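Local atomic coordinates of Lin1840 protein (Listeria innocua serovar 6a, PDB entry 4ZOC), a protein that probably hydrolyses terminal, non-reducing beta-D-glucosyl residues to release beta-D-glucose, as a family 3 glycoside hydrolase involved in beta-1,2-glucan metabolism. Residues G71-E74 with A75-K78; S11-T14 with L15-I19. The protein carries 2 engineered substitutions. All coordinates share one frame; numbering follows the deposited sequence.

Overall arrangement
Both contacts are local, each made within one continuous run of chain, and both lie in the N-terminal TIM-barrel part of this family 3 glycoside hydrolase. Contact 2 comes first along the chain: S11-T14 and L15-I19 form the joint between helix 3-12 and helix 15-21, just ahead of the first barrel strand, 23-25. Contact 1, G71-E74 with A75-K78, spans about two turns of helix 66-79, which connects the neighbouring parallel strands 59-61 and 87-90. Their centres are about 19 Å apart and their nearest atoms about 7 Å, so they do not touch. Both belong to the outer layer of the barrel, away from the glucose and magnesium sites.

Contact 1: G71-E74 with A75-K78; sequences GIQE and AYLK
The amide of Y76 donates to the carbonyl oxygen of I72, N to O 2.9 Å, and L77 N reaches Q73 O over the same 2.9 Å; these bonds and the longer ones from A75 N to G71 O and from K78 N to E74 O make the regular i to i+4 pattern of an alpha-helix. Several side chains lie against the carbonyl oxygens of the preceding turn. L77 has CG beside its own backbone N and anti to the carbonyl carbon (chi1 -70°), which lays the branch over Q73 O, CG to O 3.5 Å. From there its CD1 meets the aliphatic part of Q73 at CG, 4.1 Å away, the two side chains running across each other at a slant. Q73 then bends at chi2 (74°) and sends its amide off the helix: OE1 accepts from the backbone N of L86 and NE2 donates to P345 O, so both ends of the buried amide are satisfied and its rotation is fixed.

K78 starts along the carbonyl of E74, with CG 3.4 Å from E74 O, and of its methylenes CE comes nearest the E74 side chain, a loose 4.3 Å from E74 CG. The charged ends stay apart, E74 OE2 and K78 NZ being 5.4 Å from each other, too far for a salt bridge, though a weak electrostatic attraction is possible; E74 OE2 also has a weak, long ion pair with K350. Y76 sets CB 3.2 Å from I72 O, while its ring leads away and its OH makes a weak hydrogen bond to A57 O.

These two turns belong to the beta-alpha-beta crossover formed by strand 59-61, helix 66-79 and strand 87-90, with I72 and Q73 packed on F88 of strand 87-90.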
ATOM      1  N   GLY A  71      32.560 -31.931 -14.697  1.00 14.80           N
ATOM      2  CA  GLY A  71      32.135 -33.323 -14.482  1.00 14.66           C
ATOM      3  C   GLY A  71      30.758 -33.545 -15.082  1.00 15.66           C
ATOM      4  O   GLY A  71      30.508 -34.532 -15.747  1.00 14.13           O
ATOM      5  N   ILE A  72      29.843 -32.593 -14.809  1.00 13.16           N
ATOM      6  CA  ILE A  72      28.494 -32.682 -15.273  1.00 11.34           C
ATOM      7  C   ILE A  72      28.420 -32.577 -16.770  1.00  9.92           C
ATOM      8  O   ILE A  72      27.697 -33.377 -17.382  1.00 11.73           O
ATOM      9  CB  ILE A  72      27.610 -31.609 -14.591  1.00 13.59           C
ATOM     10  CG1 ILE A  72      27.374 -31.946 -13.116  1.00 13.04           C
ATOM     11  CG2 ILE A  72      26.259 -31.471 -15.298  1.00 12.86           C
ATOM     12  CD1 ILE A  72      26.809 -30.746 -12.337  1.00 12.32           C
ATOM     13  N   GLN A  73      29.096 -31.571 -17.355  1.00  8.65           N
ATOM     14  CA  GLN A  73      29.048 -31.340 -18.787  1.00  9.90           C
ATOM     15  C   GLN A  73      29.713 -32.562 -19.511  1.00 12.41           C
ATOM     16  O   GLN A  73      29.234 -33.047 -20.568  1.00 13.16           O
ATOM     17  CB  GLN A  73      29.777 -30.067 -19.128  1.00  9.52           C
ATOM     18  CG  GLN A  73      29.688 -29.600 -20.579  1.00  8.86           C
ATOM     19  CD  GLN A  73      28.304 -29.018 -20.885  1.00 10.65           C
ATOM     20  OE1 GLN A  73      27.301 -29.769 -20.974  1.00 13.91           O
ATOM     21  NE2 GLN A  73      28.236 -27.710 -21.049  1.00 10.28           N
ATOM     22  N   GLU A  74      30.784 -33.090 -18.941  1.00 14.74           N
ATOM     23  CA  GLU A  74      31.487 -34.226 -19.591  1.00 16.10           C
ATOM     24  C   GLU A  74      30.625 -35.470 -19.635  1.00 17.28           C
ATOM     25  O   GLU A  74      30.451 -36.085 -20.688  1.00 16.57           O
ATOM     26  CB  GLU A  74      32.865 -34.508 -18.881  1.00 18.54           C
ATOM     27  CG  GLU A  74      33.768 -35.394 -19.741  1.00 26.87           C
ATOM     28  CD  GLU A  74      35.224 -35.344 -19.353  1.00 37.05           C
ATOM     29  OE1 GLU A  74      35.515 -35.016 -18.181  1.00 34.87           O
ATOM     30  OE2 GLU A  74      36.083 -35.636 -20.244  1.00 53.31           O
ATOM     31  N   ALA A  75      30.011 -35.828 -18.504  1.00 19.50           N
ATOM     32  CA  ALA A  75      29.064 -36.945 -18.470  1.00 18.07           C
ATOM     33  C   ALA A  75      27.872 -36.702 -19.383  1.00 17.70           C
ATOM     34  O   ALA A  75      27.459 -37.561 -20.125  1.00 15.99           O
ATOM     35  CB  ALA A  75      28.623 -37.239 -17.045  1.00 18.88           C
ATOM     36  N   TYR A  76      27.346 -35.488 -19.390  1.00 16.65           N
ATOM     37  CA  TYR A  76      26.162 -35.217 -20.148  1.00 12.75           C
ATOM     38  C   TYR A  76      26.432 -35.395 -21.653  1.00 14.02           C
ATOM     39  O   TYR A  76      25.613 -35.981 -22.369  1.00 14.76           O
ATOM     40  CB  TYR A  76      25.732 -33.775 -19.905  1.00 13.32           C
ATOM     41  CG  TYR A  76      24.411 -33.403 -20.543  1.00 11.01           C
ATOM     42  CD1 TYR A  76      24.362 -32.840 -21.791  1.00 13.24           C
ATOM     43  CD2 TYR A  76      23.254 -33.508 -19.838  1.00 15.13           C
ATOM     44  CE1 TYR A  76      23.152 -32.487 -22.376  1.00 12.81           C
ATOM     45  CE2 TYR A  76      22.038 -33.071 -20.365  1.00 13.01           C
ATOM     46  CZ  TYR A  76      22.010 -32.560 -21.643  1.00 12.83           C
ATOM     47  OH  TYR A  76      20.803 -32.145 -22.192  1.00 14.94           O
ATOM     48  N   LEU A  77      27.586 -34.896 -22.141  1.00 13.12           N
ATOM     49  CA  LEU A  77      27.894 -34.980 -23.537  1.00 13.89           C
ATOM     50  C   LEU A  77      28.302 -36.388 -23.970  1.00 16.53           C
ATOM     51  O   LEU A  77      28.166 -36.698 -25.144  1.00 15.16           O
ATOM     52  CB  LEU A  77      28.989 -33.988 -23.930  1.00 13.08           C
ATOM     53  CG  LEU A  77      28.646 -32.493 -23.931  1.00 13.44           C
ATOM     54  CD1 LEU A  77      29.847 -31.638 -24.109  1.00 14.27           C
ATOM     55  CD2 LEU A  77      27.649 -32.165 -25.001  1.00 17.40           C
ATOM     56  N   LYS A  78      28.767 -37.224 -23.052  1.00 15.95           N
ATOM     57  CA  LYS A  78      28.997 -38.643 -23.400  1.00 21.69           C
ATOM     58  C   LYS A  78      27.674 -39.313 -23.824  1.00 22.64           C
ATOM     59  O   LYS A  78      27.696 -40.204 -24.694  1.00 18.70           O
ATOM     60  CB  LYS A  78      29.598 -39.449 -22.249  1.00 26.81           C
ATOM     61  CG  LYS A  78      31.052 -39.200 -21.970  1.00 35.85           C
ATOM     62  CD  LYS A  78      31.559 -40.052 -20.795  1.00 36.45           C
ATOM     63  CE  LYS A  78      32.952 -39.619 -20.336  1.00 47.61           C
ATOM     64  NZ  LYS A  78      34.007 -40.610 -20.678  1.00 52.93           N
TER

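Contact 2: S11-T14 with L15-I19; sequences SQMT and LDEKI
T14 turns OG1 in between its backbone N and carbonyl carbon (chi1 63°), while E17 places CG beside its own N (chi1 -81°) and extends back toward T14; together these torsions close a capping box. E17 N donates to T14 OG1 at 3.0 Å, and T14 N returns a bond to E17 OE1 at 2.9 Å. The carboxylate oxygen is met on its anti side, with the donor 30° out of the carboxylate plane. OE1 is shared with R81 through a salt bridge, which would favour the charged form of E17 and hold the carboxylate in place. The first helical turn is completed by K18 N to T14 O, 2.9 Å.

M13, the first residue to leave the preceding helix, lays CB against K18 CG at 3.6 Å, while its CE lies over the backbone carbonyl of E17. K18 NZ is bridged by a water to M13 O and forms salt bridges with D326 and E322.

The box thus starts helix 15-21 straight after helix 3-12, and M13, L15 and K18 rest on helix 322-338, with L15 and I19 also meeting helix 306-316.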
ATOM      1  N   SER A  11      15.043 -29.463 -35.690  1.00 20.09           N
ATOM      2  CA  SER A  11      14.396 -30.407 -36.633  1.00 18.61           C
ATOM      3  C   SER A  11      14.637 -31.830 -36.299  1.00 19.99           C
ATOM      4  O   SER A  11      13.736 -32.603 -36.468  1.00 22.28           O
ATOM      5  CB  SER A  11      14.843 -30.236 -38.052  1.00 23.85           C
ATOM      6  OG  SER A  11      14.674 -28.906 -38.414  1.00 32.99           O
ATOM      7  N   GLN A  12      15.832 -32.153 -35.834  1.00 15.35           N
ATOM      8  CA  GLN A  12      16.235 -33.531 -35.478  1.00 19.15           C
ATOM      9  C   GLN A  12      15.819 -34.024 -34.107  1.00 15.68           C
ATOM     10  O   GLN A  12      15.832 -35.247 -33.855  1.00 15.84           O
ATOM     11  CB  GLN A  12      17.735 -33.663 -35.561  1.00 21.96           C
ATOM     12  CG  GLN A  12      18.302 -33.477 -36.939  1.00 28.65           C
ATOM     13  CD  GLN A  12      19.832 -33.466 -36.793  1.00 39.86           C
ATOM     14  OE1 GLN A  12      20.395 -32.627 -36.089  1.00 35.41           O
ATOM     15  NE2 GLN A  12      20.486 -34.466 -37.350  1.00 50.08           N
ATOM     16  N   MET A  13      15.502 -33.112 -33.189  1.00 16.04           N
ATOM     17  CA  MET A  13      15.113 -33.519 -31.847  1.00 14.07           C
ATOM     18  C   MET A  13      13.757 -34.194 -31.801  1.00 14.06           C
ATOM     19  O   MET A  13      12.833 -33.808 -32.476  1.00 18.20           O
ATOM     20  CB  MET A  13      15.150 -32.291 -30.885  1.00 15.41           C
ATOM     21  CG  MET A  13      16.553 -31.699 -30.670  1.00 13.69           C
ATOM     22  SD  MET A  13      16.466 -30.068 -29.911  1.00 14.81           S
ATOM     23  CE  MET A  13      16.300 -30.505 -28.202  1.00 12.41           C
ATOM     24  N   THR A  14      13.633 -35.213 -30.982  1.00 13.72           N
ATOM     25  CA  THR A  14      12.392 -35.832 -30.707  1.00 16.38           C
ATOM     26  C   THR A  14      11.538 -34.894 -29.838  1.00 19.24           C
ATOM     27  O   THR A  14      12.041 -33.923 -29.237  1.00 16.26           O
ATOM     28  CB  THR A  14      12.518 -37.160 -29.923  1.00 17.30           C
ATOM     29  OG1 THR A  14      13.099 -36.950 -28.617  1.00 19.07           O
ATOM     30  CG2 THR A  14      13.331 -38.222 -30.737  1.00 20.60           C
ATOM     31  N   LEU A  15      10.254 -35.194 -29.769  1.00 17.55           N
ATOM     32  CA  LEU A  15       9.364 -34.400 -28.895  1.00 19.75           C
ATOM     33  C   LEU A  15       9.926 -34.467 -27.472  1.00 17.67           C
ATOM     34  O   LEU A  15      10.019 -33.437 -26.822  1.00 16.83           O
ATOM     35  CB  LEU A  15       7.906 -34.897 -28.914  1.00 20.48           C
ATOM     36  CG  LEU A  15       6.850 -34.110 -28.087  1.00 21.22           C
ATOM     37  CD1 LEU A  15       6.811 -32.681 -28.568  1.00 19.76           C
ATOM     38  CD2 LEU A  15       5.488 -34.762 -28.169  1.00 23.91           C
ATOM     39  N   ASP A  16      10.284 -35.652 -26.985  1.00 15.68           N
ATOM     40  CA  ASP A  16      10.708 -35.766 -25.605  1.00 17.26           C
ATOM     41  C   ASP A  16      12.015 -35.005 -25.370  1.00 15.89           C
ATOM     42  O   ASP A  16      12.221 -34.413 -24.274  1.00 16.40           O
ATOM     43  CB  ASP A  16      10.861 -37.219 -25.178  1.00 19.13           C
ATOM     44  CG  ASP A  16       9.568 -37.871 -24.753  1.00 23.68           C
ATOM     45  OD1 ASP A  16       8.491 -37.237 -24.713  1.00 20.95           O
ATOM     46  OD2 ASP A  16       9.641 -39.088 -24.427  1.00 27.90           O
ATOM     47  N   GLU A  17      12.890 -34.984 -26.385  1.00 13.76           N
ATOM     48  CA  GLU A  17      14.149 -34.212 -26.248  1.00 13.39           C
ATOM     49  C   GLU A  17      13.836 -32.699 -26.159  1.00 13.54           C
ATOM     50  O   GLU A  17      14.440 -31.947 -25.386  1.00 13.87           O
ATOM     51  CB  GLU A  17      15.084 -34.437 -27.443  1.00 13.67           C
ATOM     52  CG  GLU A  17      15.884 -35.725 -27.323  1.00 13.79           C
ATOM     53  CD  GLU A  17      16.551 -36.166 -28.586  1.00 17.54           C
ATOM     54  OE1 GLU A  17      16.168 -35.707 -29.697  1.00 18.46           O
ATOM     55  OE2 GLU A  17      17.447 -37.030 -28.428  1.00 21.70           O
ATOM     56  N   LYS A  18      12.928 -32.249 -27.007  1.00 14.01           N
ATOM     57  CA  LYS A  18      12.542 -30.823 -27.016  1.00 13.45           C
ATOM     58  C   LYS A  18      11.920 -30.442 -25.690  1.00 12.56           C
ATOM     59  O   LYS A  18      12.285 -29.386 -25.133  1.00 14.21           O
ATOM     60  CB  LYS A  18      11.591 -30.485 -28.160  1.00 13.46           C
ATOM     61  CG  LYS A  18      12.270 -30.624 -29.477  1.00 12.68           C
ATOM     62  CD  LYS A  18      11.476 -30.120 -30.661  1.00 10.82           C
ATOM     63  CE  LYS A  18      10.300 -31.011 -30.976  1.00 15.34           C
ATOM     64  NZ  LYS A  18       9.713 -30.532 -32.245  1.00 13.32           N
ATOM     65  N   ILE A  19      11.053 -31.283 -25.151  1.00 12.79           N
ATOM     66  CA  ILE A  19      10.405 -31.008 -23.866  1.00 14.20           C
ATOM     67  C   ILE A  19      11.468 -30.854 -22.738  1.00 15.17           C
ATOM     68  O   ILE A  19      11.451 -29.864 -21.986  1.00 12.94           O
ATOM     69  CB  ILE A  19       9.366 -32.117 -23.511  1.00 15.62           C
ATOM     70  CG1 ILE A  19       8.127 -32.140 -24.486  1.00 12.72           C
ATOM     71  CG2 ILE A  19       8.961 -32.040 -22.015  1.00 18.74           C
ATOM     72  CD1 ILE A  19       7.212 -33.344 -24.264  1.00 14.40           C
TER
HETATM   73  O   HOH W   1      11.682 -31.659 -34.033  1.00 22.41           O